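Local coordinates for protein geranyltranstransferase (PDB 4LLS) that joins isopentenyl diphosphate to an allylic diphosphate, lengthening isoprenoid chains to farnesyl and probably geranylgeranyl diphosphate, and binds substrate and substrate analogue beside calcium ions, at residues A[40-43]-A[44-48]; A[49-52]-A[53-57]; A[92-95]-A[96-99]; A[127-130]-A[131-135]; A[158-161]-A[162-166]. All coordinates share one frame; numbering follows the deposited sequence.

Interaction 1: A[40-43]-A[44-48]; sequences DKVL and AAFEP
Leu43 and Phe46 close a type I beta turn, Phe46 N donating to Leu43 O over 3.0 Å with an N-H...O angle of 161°. The donor sits above the carbonyl plane rather than within it. This turn carries the chain out of helix 22-43 and into the loop before helix 50-59.

The N-H of Ala44 is shared between two weak bonds, to Asp40 O at 3.1 Å and to Lys41 O at 3.4 Å, and Ala45 N makes a further weak bond to Val42 O at 3.4 Å. Ala44 CB rests 3.3 Å from Asp40 O; a small side chain suits this exposed turn, where there is no partner to reach for.

Phe46 turns its ring back toward the end of the helix. With CG beside the backbone N and anti to the carbonyl carbon (chi1 -69°), the ring stands obliquely against the last carbonyls: CD1 and CE1 each come to 3.4 Å from Val42 O. Val42 adds a looser apolar contact, its CG1 lying 4.4 Å from Phe46 CE1. A large flat side chain is apt here because it can span from the helix end to the neighbouring helices. Leu43 works in the same direction, its branched end leaving the turn toward the two neighbouring helices.

Leu43 thus packs on Met55, Ala56 and Thr59 of helix 50-59 and on Leu138 of helix 125-144. Val42 reaches Leu138 and Leu142, while Phe46 lies on Leu138 and Val52 of its own chain and on Ala168 of the second subunit.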
loop_
_atom_site.group_PDB
_atom_site.type_symbol
_atom_site.label_atom_id
_atom_site.label_comp_id
_atom_site.label_asym_id
_atom_site.label_seq_id
_atom_site.Cartn_x
_atom_site.Cartn_y
_atom_site.Cartn_z
ATOM N N ASP A 40 5.976 -14.262 10.787
ATOM C CA ASP A 40 6.808 -15.397 10.381
ATOM C C ASP A 40 5.983 -16.363 9.550
ATOM O O ASP A 40 6.430 -16.861 8.518
ATOM C CB ASP A 40 7.382 -16.103 11.596
ATOM C CG ASP A 40 8.496 -15.296 12.308
ATOM O OD1 ASP A 40 8.987 -14.243 11.814
ATOM O OD2 ASP A 40 8.868 -15.760 13.407
ATOM N N LYS A 41 4.783 -16.672 10.019
ATOM C CA LYS A 41 3.923 -17.657 9.341
ATOM C C LYS A 41 3.454 -17.145 7.981
ATOM O O LYS A 41 3.513 -17.848 6.974
ATOM C CB LYS A 41 2.728 -17.998 10.206
ATOM C CG LYS A 41 3.053 -18.808 11.455
ATOM C CD LYS A 41 1.786 -19.004 12.276
ATOM C CE LYS A 41 2.052 -19.326 13.740
ATOM N NZ LYS A 41 0.780 -19.280 14.520
ATOM N N VAL A 42 3.062 -15.874 7.924
ATOM C CA VAL A 42 2.555 -15.320 6.681
ATOM C C VAL A 42 3.651 -15.163 5.620
ATOM O O VAL A 42 3.452 -15.537 4.462
ATOM C CB VAL A 42 1.878 -13.957 6.970
ATOM C CG1 VAL A 42 1.587 -13.214 5.673
ATOM C CG2 VAL A 42 0.626 -14.155 7.778
ATOM N N LEU A 43 4.838 -14.736 6.015
ATOM C CA LEU A 43 5.951 -14.491 5.111
ATOM C C LEU A 43 6.618 -15.807 4.660
ATOM O O LEU A 43 7.252 -15.862 3.617
ATOM C CB LEU A 43 6.964 -13.520 5.728
ATOM C CG LEU A 43 6.480 -12.078 5.925
ATOM C CD1 LEU A 43 7.550 -11.228 6.581
ATOM C CD2 LEU A 43 6.081 -11.486 4.583
ATOM N N ALA A 44 6.396 -16.864 5.435
ATOM C CA ALA A 44 6.934 -18.185 5.063
ATOM C C ALA A 44 6.416 -18.665 3.723
ATOM O O ALA A 44 7.069 -19.509 3.107
ATOM C CB ALA A 44 6.591 -19.204 6.132
ATOM N N ALA A 45 5.226 -18.201 3.340
ATOM C CA ALA A 45 4.583 -18.591 2.076
ATOM C C ALA A 45 5.180 -17.886 0.863
ATOM O O ALA A 45 4.889 -18.284 -0.274
ATOM C CB ALA A 45 3.091 -18.322 2.161
ATOM N N PHE A 46 6.023 -16.876 1.086
ATOM C CA PHE A 46 6.583 -16.063 0.005
ATOM C C PHE A 46 7.981 -16.577 -0.401
ATOM O O PHE A 46 8.691 -17.239 0.391
ATOM C CB PHE A 46 6.702 -14.608 0.442
ATOM C CG PHE A 46 5.390 -13.883 0.620
ATOM C CD1 PHE A 46 4.381 -14.361 1.408
ATOM C CD2 PHE A 46 5.196 -12.668 -0.002
ATOM C CE1 PHE A 46 3.204 -13.637 1.603
ATOM C CE2 PHE A 46 4.036 -11.938 0.196
ATOM C CZ PHE A 46 3.060 -12.400 1.046
ATOM N N GLU A 47 8.415 -16.249 -1.620
ATOM C CA GLU A 47 9.700 -16.751 -2.122
ATOM C C GLU A 47 10.869 -16.126 -1.395
ATOM O O GLU A 47 10.863 -14.926 -1.135
ATOM C CB GLU A 47 9.825 -16.419 -3.610
ATOM C CG GLU A 47 8.651 -16.909 -4.431
ATOM C CD GLU A 47 8.977 -18.144 -5.212
ATOM O OE1 GLU A 47 8.527 -18.211 -6.376
ATOM O OE2 GLU A 47 9.700 -19.014 -4.666
ATOM N N PRO A 48 11.974 -16.875 -1.275
ATOM C CA PRO A 48 13.166 -16.386 -0.598
ATOM C C PRO A 48 14.030 -15.463 -1.463
ATOM O O PRO A 48 15.087 -15.872 -1.954
ATOM C CB PRO A 48 13.917 -17.674 -0.256
ATOM C CG PRO A 48 13.493 -18.656 -1.300
ATOM C CD PRO A 48 12.073 -18.300 -1.640
#

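Interaction 2: A[49-52]-A[53-57]; sequences LPIV and EAMAH
Ile51 and Met55 run side by side, one helical turn apart, at the start of helix 50-59, where Leu49 holds the N-cap position and Pro50 begins the first turn. Proline fits there because the first residues of a helix have no carbonyl ahead of them to receive an N-H. The cap residue gives its carbonyl instead: Glu53 N reaches Leu49 O at 3.0 Å in a nearly linear bond. Ala54 N to Pro50 O, at 2.8 Å, continues the i to i+4 ladder.

The side chains sort themselves by face. Glu53 stays on the exposed side, its chain extended beyond CG and that CG passing 3.6 Å from Leu49 O, so the carboxylate is carried outward. Ala54 faces the opposing helix 125-144, where its small methyl packs on Ala131 and Thr127. Val52, its CG1 anti to the backbone N and its CG2 anti to the carbonyl carbon, packs on Phe46 of the preceding loop.

Ile51 and Met55 carry the inward face, which lies against Ala134 of helix 125-144 and against Ala176 and Ala168 of the second subunit. The Ile51 branch CG1 is anti to the backbone N (chi1 -175°), but its chi2 of -98° is not a staggered value, which swings CD1 along the helix toward Met55. Met55 answers with a chain extended to the sulfur and then bent at chi3 (77°). Its flexible, unbranched chain can lie flush beside the isoleucine: Met55 CG rests 3.3 Å from Ile51 O, and Met55 SD meets Ile51 CD1 at 3.5 Å.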
loop_
_atom_site.group_PDB
_atom_site.type_symbol
_atom_site.label_atom_id
_atom_site.label_comp_id
_atom_site.label_asym_id
_atom_site.label_seq_id
_atom_site.Cartn_x
_atom_site.Cartn_y
_atom_site.Cartn_z
ATOM N N LEU A 49 13.544 -14.248 -1.691
ATOM C CA LEU A 49 14.233 -13.266 -2.488
ATOM C C LEU A 49 14.557 -12.060 -1.620
ATOM O O LEU A 49 13.949 -11.888 -0.559
ATOM C CB LEU A 49 13.341 -12.848 -3.656
ATOM C CG LEU A 49 13.001 -14.008 -4.590
ATOM C CD1 LEU A 49 12.000 -13.541 -5.635
ATOM C CD2 LEU A 49 14.255 -14.598 -5.230
ATOM N N PRO A 50 15.472 -11.195 -2.067
ATOM C CA PRO A 50 15.876 -10.088 -1.221
ATOM C C PRO A 50 14.698 -9.226 -0.763
ATOM O O PRO A 50 14.631 -8.844 0.393
ATOM C CB PRO A 50 16.829 -9.288 -2.107
ATOM C CG PRO A 50 17.458 -10.341 -2.958
ATOM C CD PRO A 50 16.418 -11.395 -3.183
ATOM N N ILE A 51 13.753 -8.966 -1.651
ATOM C CA ILE A 51 12.642 -8.123 -1.264
ATOM C C ILE A 51 11.899 -8.719 -0.069
ATOM O O ILE A 51 11.436 -7.974 0.810
ATOM C CB ILE A 51 11.713 -7.866 -2.453
ATOM C CG1 ILE A 51 10.629 -6.868 -2.047
ATOM C CG2 ILE A 51 11.169 -9.185 -2.991
ATOM C CD1 ILE A 51 9.332 -7.507 -1.655
ATOM N N VAL A 52 11.695 -10.021 -0.070
ATOM C CA VAL A 52 10.968 -10.693 1.005
ATOM C C VAL A 52 11.798 -10.743 2.288
ATOM O O VAL A 52 11.271 -10.585 3.401
ATOM C CB VAL A 52 10.521 -12.103 0.570
ATOM C CG1 VAL A 52 9.858 -12.872 1.692
ATOM C CG2 VAL A 52 9.576 -12.011 -0.616
ATOM N N GLU A 53 13.098 -10.963 2.153
ATOM C CA GLU A 53 13.988 -10.864 3.305
ATOM C C GLU A 53 13.932 -9.456 3.922
ATOM O O GLU A 53 13.961 -9.295 5.147
ATOM C CB GLU A 53 15.413 -11.242 2.902
ATOM C CG GLU A 53 15.498 -12.718 2.566
ATOM C CD GLU A 53 16.884 -13.174 2.149
ATOM O OE1 GLU A 53 17.875 -12.445 2.391
ATOM O OE2 GLU A 53 16.974 -14.281 1.569
ATOM N N ALA A 54 13.872 -8.444 3.065
ATOM C CA ALA A 54 13.720 -7.047 3.495
ATOM C C ALA A 54 12.367 -6.770 4.183
ATOM O O ALA A 54 12.297 -6.064 5.175
ATOM C CB ALA A 54 13.914 -6.100 2.321
ATOM N N MET A 55 11.310 -7.398 3.688
ATOM C CA MET A 55 10.023 -7.319 4.358
ATOM C C MET A 55 10.121 -7.878 5.778
ATOM O O MET A 55 9.532 -7.313 6.708
ATOM C CB MET A 55 8.957 -8.081 3.592
ATOM C CG MET A 55 8.550 -7.414 2.290
ATOM S SD MET A 55 7.525 -8.439 1.208
ATOM C CE MET A 55 5.942 -8.314 2.039
ATOM N N ALA A 56 10.795 -9.017 5.947
ATOM C CA ALA A 56 10.930 -9.640 7.244
ATOM C C ALA A 56 11.808 -8.769 8.150
ATOM O O ALA A 56 11.516 -8.585 9.345
ATOM C CB ALA A 56 11.551 -11.005 7.099
ATOM N N HIS A 57 12.860 -8.201 7.583
ATOM C CA HIS A 57 13.753 -7.319 8.336
ATOM C C HIS A 57 12.965 -6.149 8.916
ATOM O O HIS A 57 13.142 -5.744 10.062
ATOM C CB HIS A 57 14.848 -6.827 7.411
ATOM C CG HIS A 57 15.967 -6.115 8.097
ATOM N ND1 HIS A 57 16.114 -4.749 8.096
ATOM C CD2 HIS A 57 17.061 -6.610 8.722
ATOM C CE1 HIS A 57 17.250 -4.427 8.697
ATOM N NE2 HIS A 57 17.826 -5.538 9.107
#

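Interaction 3: A[92-95]-A[96-99]; sequences EALH and AYSL. With IPE (3-methylbut-3-enyl trihydrogen diphosphate), chain C; GST (geranyl S-thiolodiphosphate), chain D.
The diphosphate end of the isopentenyl diphosphate pocket is lined by helix 81-102, where His95 and Leu99 stand one turn apart. His95 NE2 donates to O3B of the ligand at 2.8 Å, the oxygen lying at the ring edge. Its CG is anti to the backbone N (chi1 172°), which extends the imidazole away from the helix toward the phosphates, also held by Lys63, Arg66 and Arg114. Leu99 CD1 covers one ring face in a CH-pi contact 4.1 Å from the centroid, while Leu99 CD2 touches ligand C2 at 3.6 Å; a branched leucine can thus serve both partners.

At the other nitrogen, a water bridges His95 ND1 and Ser98 OG, 2.8 Å from each. In this all-alpha isoprenoid synthase fold the helix runs on to Asp102, a calcium ligand in the first aspartate-rich motif. Replacing His95 by an alanine would probably leave O3B without this donor, the bridging water without one mate and Leu99 without the ring it covers.

Ser98 OG accepts from this water and donates to His95 O at 2.7 Å, a carbonyl that accepts Leu99 N too. Ser98 O approaches C9 of the geranyl analogue at 3.2 Å, and Leu94 CD1 rests 3.9 Å from Tyr97 CE2.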
loop_
_atom_site.group_PDB
_atom_site.type_symbol
_atom_site.label_atom_id
_atom_site.label_comp_id
_atom_site.label_asym_id
_atom_site.label_seq_id
_atom_site.Cartn_x
_atom_site.Cartn_y
_atom_site.Cartn_z
ATOM N N GLU A 92 0.781 -3.396 12.080
ATOM C CA GLU A 92 2.237 -3.466 12.148
ATOM C C GLU A 92 2.939 -3.505 10.772
ATOM O O GLU A 92 4.007 -2.910 10.580
ATOM C CB GLU A 92 2.687 -4.611 13.013
ATOM C CG GLU A 92 2.355 -4.369 14.462
ATOM C CD GLU A 92 3.194 -3.300 15.154
ATOM O OE1 GLU A 92 4.409 -3.186 14.816
ATOM O OE2 GLU A 92 2.666 -2.629 16.077
ATOM N N ALA A 93 2.303 -4.155 9.802
ATOM C CA ALA A 93 2.819 -4.148 8.432
ATOM C C ALA A 93 2.729 -2.759 7.815
ATOM O O ALA A 93 3.660 -2.266 7.165
ATOM C CB ALA A 93 2.062 -5.139 7.580
ATOM N N LEU A 94 1.609 -2.087 8.016
ATOM C CA LEU A 94 1.405 -0.727 7.497
ATOM C C LEU A 94 2.445 0.201 8.142
ATOM O O LEU A 94 3.141 0.950 7.434
ATOM C CB LEU A 94 -0.024 -0.268 7.780
ATOM C CG LEU A 94 -0.651 0.868 6.940
ATOM C CD1 LEU A 94 0.154 2.167 6.984
ATOM C CD2 LEU A 94 -0.889 0.416 5.518
ATOM N N HIS A 95 2.520 0.211 9.450
ATOM C CA HIS A 95 3.508 0.997 10.163
ATOM C C HIS A 95 4.894 0.706 9.625
ATOM O O HIS A 95 5.701 1.635 9.395
ATOM C CB HIS A 95 3.337 0.673 11.628
ATOM C CG HIS A 95 4.389 1.230 12.515
ATOM N ND1 HIS A 95 4.580 2.578 12.694
ATOM C CD2 HIS A 95 5.195 0.608 13.403
ATOM C CE1 HIS A 95 5.529 2.762 13.603
ATOM N NE2 HIS A 95 5.902 1.582 14.060
ATOM N N ALA A 96 5.244 -0.562 9.500
ATOM C CA ALA A 96 6.582 -0.916 9.029
ATOM C C ALA A 96 6.841 -0.327 7.670
ATOM O O ALA A 96 7.956 0.177 7.417
ATOM C CB ALA A 96 6.795 -2.404 8.984
ATOM N N TYR A 97 5.876 -0.383 6.776
ATOM C CA TYR A 97 6.067 0.164 5.423
ATOM C C TYR A 97 6.386 1.643 5.529
ATOM O O TYR A 97 7.332 2.148 4.854
ATOM C CB TYR A 97 4.821 -0.079 4.536
ATOM C CG TYR A 97 4.166 1.149 3.972
ATOM C CD1 TYR A 97 4.773 1.903 2.970
ATOM C CD2 TYR A 97 2.891 1.499 4.322
ATOM C CE1 TYR A 97 4.174 3.044 2.503
ATOM C CE2 TYR A 97 2.221 2.549 3.736
ATOM C CZ TYR A 97 2.877 3.349 2.835
ATOM O OH TYR A 97 2.300 4.503 2.348
ATOM N N SER A 98 5.660 2.361 6.360
ATOM C CA SER A 98 5.842 3.810 6.478
ATOM C C SER A 98 7.247 4.142 6.938
ATOM O O SER A 98 7.831 5.120 6.478
ATOM C CB SER A 98 4.773 4.438 7.417
ATOM O OG SER A 98 5.075 4.197 8.804
ATOM N N LEU A 99 7.820 3.303 7.785
ATOM C CA LEU A 99 9.174 3.573 8.329
ATOM C C LEU A 99 10.223 3.252 7.259
ATOM O O LEU A 99 11.237 3.962 7.155
ATOM C CB LEU A 99 9.458 2.781 9.590
ATOM C CG LEU A 99 8.528 3.043 10.786
ATOM C CD1 LEU A 99 8.952 2.191 11.974
ATOM C CD2 LEU A 99 8.408 4.509 11.136
HETATM C C1 IPE C . 8.267 5.328 15.317
HETATM O O1 IPE C . 7.194 4.597 15.944
HETATM C C2 IPE C . 7.672 6.233 14.244
HETATM C C3 IPE C . 6.688 7.210 14.838
HETATM C C4 IPE C . 5.422 7.263 14.428
HETATM C C5 IPE C . 7.171 8.252 15.800
HETATM P PA IPE C . 7.508 3.643 17.182
HETATM O O1A IPE C . 8.288 4.418 18.254
HETATM O O2A IPE C . 6.230 3.066 17.592
HETATM O O3A IPE C . 8.433 2.506 16.576
HETATM P PB IPE C . 8.632 0.909 16.773
HETATM O O1B IPE C . 10.089 0.646 16.428
HETATM O O2B IPE C . 8.315 0.578 18.204
HETATM O O3B IPE C . 7.616 0.315 15.826
HETATM P PA GST D . 11.297 8.484 13.719
HETATM O O1A GST D . 11.080 7.115 14.360
HETATM O O2A GST D . 11.867 9.540 14.658
HETATM O O3A GST D . 12.044 8.402 12.393
HETATM O O1B GST D . 9.827 8.963 13.340
HETATM P PB GST D . 9.490 10.440 12.874
HETATM O O2B GST D . 9.466 11.414 13.968
HETATM O O3B GST D . 10.420 10.840 11.680
HETATM S S1 GST D . 7.611 10.225 12.265
HETATM C C1 GST D . 7.896 8.999 11.033
HETATM C C2 GST D . 6.882 9.048 9.915
HETATM C C3 GST D . 5.789 8.271 9.908
HETATM C C10 GST D . 5.452 7.386 11.059
HETATM C C4 GST D . 4.806 8.342 8.790
HETATM C C5 GST D . 5.580 8.339 7.465
HETATM C C6 GST D . 4.649 8.395 6.298
HETATM C C7 GST D . 4.953 7.911 5.074
HETATM C C9 GST D . 6.250 7.258 4.647
HETATM C C8 GST D . 3.845 8.039 4.077
HETATM O O HOH W 1 3.725 4.800 11.229
#

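Interaction 4: A[127-130]-A[131-135]; sequences TAVL and AGDAL. With GST (geranyl S-thiolodiphosphate), chain I.
Asp133 lays a buried carboxylate against a carbonyl of its own helix: Asp133 CG is 3.2 Å from Val129 O, and both carboxylate oxygens, OD1 and OD2, lie 3.4 Å from that same acceptor. With CG beside the backbone N and anti to the carbonyl carbon (chi1 -77°), the group folds back alongside Val129, whose CG1 touches Asp133 OD2 at 3.7 Å. Val129 O itself takes Asp133 N at 3.0 Å in the regular ladder of helix 125-144 and also NE2 of His101 of the same chain.

At the dimer interface, Asp133 OD2 is hydrogen-bonded to ND1 of His101 of the second subunit, and its OD1 comes close to OD1 of Asp133 there. An asparagine in its place would probably weaken the grip on that histidine, which would lose a carboxylate acceptor. Leu130 makes an apolar contact instead: its CD2 meets C9 of the geranyl analogue bound to the second subunit at 3.4 Å. Gly132, without a side chain, leaves room for Tyr97 beside the backbone.

The closeness of the two carboxylates could favour a proton shared or retained on one of them, while the histidine bond would offset part of the cost.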
loop_
_atom_site.group_PDB
_atom_site.type_symbol
_atom_site.label_atom_id
_atom_site.label_comp_id
_atom_site.label_asym_id
_atom_site.label_seq_id
_atom_site.Cartn_x
_atom_site.Cartn_y
_atom_site.Cartn_z
ATOM N N THR A 127 15.230 -1.892 -3.365
ATOM C CA THR A 127 14.713 -2.943 -2.504
ATOM C C THR A 127 13.864 -2.325 -1.379
ATOM O O THR A 127 12.799 -2.881 -1.038
ATOM C CB THR A 127 15.875 -3.784 -1.934
ATOM O OG1 THR A 127 16.606 -4.352 -3.022
ATOM C CG2 THR A 127 15.377 -4.883 -1.064
ATOM N N ALA A 128 14.278 -1.176 -0.850
ATOM C CA ALA A 128 13.542 -0.508 0.208
ATOM C C ALA A 128 12.215 0.003 -0.320
ATOM O O ALA A 128 11.161 -0.164 0.336
ATOM C CB ALA A 128 14.363 0.595 0.839
ATOM N N VAL A 129 12.218 0.644 -1.491
ATOM C CA VAL A 129 10.970 1.113 -2.078
ATOM C C VAL A 129 10.004 -0.055 -2.251
ATOM O O VAL A 129 8.825 0.027 -1.817
ATOM C CB VAL A 129 11.202 1.813 -3.420
ATOM C CG1 VAL A 129 9.861 2.063 -4.129
ATOM C CG2 VAL A 129 11.984 3.121 -3.237
ATOM N N LEU A 130 10.479 -1.162 -2.795
ATOM C CA LEU A 130 9.588 -2.267 -3.127
ATOM C C LEU A 130 9.148 -3.010 -1.889
ATOM O O LEU A 130 7.992 -3.452 -1.804
ATOM C CB LEU A 130 10.219 -3.228 -4.170
ATOM C CG LEU A 130 10.421 -2.623 -5.573
ATOM C CD1 LEU A 130 11.196 -3.644 -6.389
ATOM C CD2 LEU A 130 9.114 -2.290 -6.249
ATOM N N ALA A 131 10.039 -3.173 -0.906
ATOM C CA ALA A 131 9.646 -3.846 0.314
ATOM C C ALA A 131 8.581 -3.016 1.027
ATOM O O ALA A 131 7.629 -3.609 1.548
ATOM C CB ALA A 131 10.852 -4.056 1.245
ATOM N N GLY A 132 8.719 -1.691 1.102
ATOM C CA GLY A 132 7.689 -0.865 1.692
ATOM C C GLY A 132 6.385 -0.996 0.917
ATOM O O GLY A 132 5.330 -1.132 1.514
ATOM N N ASP A 133 6.448 -1.038 -0.418
ATOM C CA ASP A 133 5.270 -1.140 -1.263
ATOM C C ASP A 133 4.534 -2.451 -0.910
ATOM O O ASP A 133 3.302 -2.457 -0.714
ATOM C CB ASP A 133 5.660 -1.106 -2.741
ATOM C CG ASP A 133 5.996 0.262 -3.242
ATOM O OD1 ASP A 133 5.688 1.246 -2.551
ATOM O OD2 ASP A 133 6.561 0.328 -4.365
ATOM N N ALA A 134 5.277 -3.576 -0.831
ATOM C CA ALA A 134 4.686 -4.879 -0.617
ATOM C C ALA A 134 4.141 -4.995 0.796
ATOM O O ALA A 134 3.242 -5.803 1.035
ATOM C CB ALA A 134 5.663 -6.018 -0.910
ATOM N N LEU A 135 4.740 -4.278 1.742
ATOM C CA LEU A 135 4.251 -4.288 3.120
ATOM C C LEU A 135 2.935 -3.545 3.254
ATOM O O LEU A 135 2.061 -3.977 4.012
ATOM C CB LEU A 135 5.300 -3.737 4.087
ATOM C CG LEU A 135 6.442 -4.700 4.440
ATOM C CD1 LEU A 135 7.528 -3.938 5.172
ATOM C CD2 LEU A 135 5.946 -5.883 5.248
HETATM P PA GST I . 7.175 0.081 -19.318
HETATM O O1A GST I . 7.919 -0.525 -20.515
HETATM O O2A GST I . 8.044 0.945 -18.412
HETATM O O3A GST I . 5.834 0.680 -19.626
HETATM O O1B GST I . 6.823 -1.148 -18.425
HETATM P PB GST I . 7.899 -2.271 -18.192
HETATM O O2B GST I . 9.142 -1.713 -17.640
HETATM O O3B GST I . 8.124 -3.156 -19.533
HETATM S S1 GST I . 6.918 -3.327 -16.833
HETATM C C1 GST I . 6.476 -1.923 -15.857
HETATM C C2 GST I . 6.394 -2.335 -14.416
HETATM C C3 GST I . 5.223 -2.646 -13.853
HETATM C C10 GST I . 3.956 -2.617 -14.654
HETATM C C4 GST I . 5.196 -3.134 -12.440
HETATM C C5 GST I . 6.157 -2.309 -11.579
HETATM C C6 GST I . 6.046 -2.875 -10.196
HETATM C C7 GST I . 6.323 -2.216 -9.070
HETATM C C9 GST I . 6.130 -3.006 -7.811
HETATM C C8 GST I . 6.738 -0.780 -8.996
#

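Interaction 5: A[158-161]-A[162-166]; sequences LALS and LARAS
Leu160 and Arg164 meet one turn apart on the side of helix 152-166 that borders the second subunit and solvent, Leu160 CD1 lying 3.8 Å from Arg164 CZ over the centre of one guanidinium face. The leucine comes across the arginine obliquely: its CD2 is also 3.7 Å from Arg164 NH2. Arg164 gets there by an extended chain from CG to NE, with CG 3.5 Å from Leu160 O. Long and charged, it suits an exposed site because its aliphatic part can cover the helix while NE forms a salt bridge with Glu141 of the second subunit. Beyond the backbone bond from Arg164 N to Leu160 O, at 3.0 Å, the two side chains meet by apolar contact alone, and the arginine remains partly in solvent.

The packing is tighter round Leu162 and Ser166. Leu162 CB is only 3.2 Å from Leu158 O, and Leu162 N donates to that oxygen at 2.9 Å. Leu162 O is gripped twice, by Ser166 N at 2.9 Å and by Ser166 OG at 2.8 Å, the two arriving from opposite faces of the carbonyl plane. A serine is apt at the buried end of the helix, where its chi1 of -62° turns the hydroxyl back onto the preceding turn and satisfies it. Ser161, partly exposed, has its OG bonded to Asp157 O and Trp207 NE1.

Ala159 and Ala163 let Thr144 and Glu141 of the second subunit approach. Leu162 sits among Phe140 of helix 125-144, Trp207 of helix 190-215 and Ile91 of helix 81-102.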
loop_
_atom_site.group_PDB
_atom_site.type_symbol
_atom_site.label_atom_id
_atom_site.label_comp_id
_atom_site.label_asym_id
_atom_site.label_seq_id
_atom_site.Cartn_x
_atom_site.Cartn_y
_atom_site.Cartn_z
ATOM N N LEU A 158 -12.923 -2.549 8.071
ATOM C CA LEU A 158 -11.524 -2.456 8.557
ATOM C C LEU A 158 -10.633 -1.954 7.432
ATOM O O LEU A 158 -9.751 -1.110 7.662
ATOM C CB LEU A 158 -11.007 -3.773 9.062
ATOM C CG LEU A 158 -11.556 -4.234 10.427
ATOM C CD1 LEU A 158 -11.139 -5.679 10.618
ATOM C CD2 LEU A 158 -11.133 -3.352 11.571
ATOM N N ALA A 159 -10.792 -2.503 6.242
ATOM C CA ALA A 159 -9.913 -2.115 5.115
ATOM C C ALA A 159 -10.204 -0.681 4.670
ATOM O O ALA A 159 -9.282 0.083 4.416
ATOM C CB ALA A 159 -10.067 -3.045 3.936
ATOM N N LEU A 160 -11.480 -0.294 4.554
ATOM C CA LEU A 160 -11.823 1.047 4.157
ATOM C C LEU A 160 -11.258 2.056 5.160
ATOM O O LEU A 160 -10.653 3.060 4.767
ATOM C CB LEU A 160 -13.350 1.196 4.000
ATOM C CG LEU A 160 -13.836 2.553 3.528
ATOM C CD1 LEU A 160 -13.255 2.992 2.194
ATOM C CD2 LEU A 160 -15.360 2.542 3.478
ATOM N N SER A 161 -11.513 1.845 6.450
ATOM C CA SER A 161 -10.967 2.702 7.471
ATOM C C SER A 161 -9.423 2.755 7.453
ATOM O O SER A 161 -8.836 3.803 7.723
ATOM C CB SER A 161 -11.560 2.353 8.863
ATOM O OG SER A 161 -11.216 1.073 9.267
ATOM N N LEU A 162 -8.783 1.624 7.183
ATOM C CA LEU A 162 -7.303 1.585 7.177
ATOM C C LEU A 162 -6.812 2.452 6.012
ATOM O O LEU A 162 -5.848 3.177 6.128
ATOM C CB LEU A 162 -6.837 0.138 7.063
ATOM C CG LEU A 162 -5.332 -0.044 7.061
ATOM C CD1 LEU A 162 -4.724 0.487 8.347
ATOM C CD2 LEU A 162 -4.951 -1.499 6.809
ATOM N N ALA A 163 -7.499 2.353 4.866
ATOM C CA ALA A 163 -7.107 3.135 3.709
ATOM C C ALA A 163 -7.268 4.598 3.974
ATOM O O ALA A 163 -6.386 5.386 3.617
ATOM C CB ALA A 163 -7.900 2.742 2.472
ATOM N N ARG A 164 -8.353 4.998 4.628
ATOM C CA ARG A 164 -8.525 6.400 4.964
ATOM C C ARG A 164 -7.542 6.933 6.014
ATOM O O ARG A 164 -7.090 8.077 5.914
ATOM C CB ARG A 164 -9.995 6.683 5.324
ATOM C CG ARG A 164 -10.824 6.488 4.089
ATOM C CD ARG A 164 -12.239 6.813 4.322
ATOM N NE ARG A 164 -12.915 6.887 3.032
ATOM C CZ ARG A 164 -14.182 6.574 2.883
ATOM N NH1 ARG A 164 -14.748 6.683 1.687
ATOM N NH2 ARG A 164 -14.861 6.161 3.923
ATOM N N ALA A 165 -7.205 6.106 6.993
ATOM C CA ALA A 165 -6.168 6.469 7.962
ATOM C C ALA A 165 -4.800 6.617 7.291
ATOM O O ALA A 165 -3.972 7.389 7.746
ATOM C CB ALA A 165 -6.097 5.441 9.068
ATOM N N SER A 166 -4.519 5.760 6.306
ATOM C CA SER A 166 -3.151 5.584 5.797
ATOM C C SER A 166 -2.792 6.530 4.659
ATOM O O SER A 166 -1.613 6.698 4.338
ATOM C CB SER A 166 -2.942 4.132 5.368
ATOM O OG SER A 166 -3.082 3.230 6.472
#

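Overall arrangement
Interactions 1, 2 and 4 form a connected series near the dimer interface. Leu43 CD1 of interaction 1 meets Ala56 CA of interaction 2 at 3.8 Å, and Ala54 CB of interaction 2 meets Ala131 CB of interaction 4 at 3.8 Å. Interaction 4 in turn touches interaction 3, Tyr97 CB lying 3.2 Å from Gly132 O, and interaction 3 reaches interaction 5 where Leu94 CG is 3.4 Å from Ser166 OG. Interaction 3 is the one that meets both substrate-site ligands of this subunit, with the Leu99 side chain about 6 Å from calcium; interaction 4 touches the geranyl analogue of the other subunit. Interactions 2 and 5 lie farthest apart, centres about 25 Å.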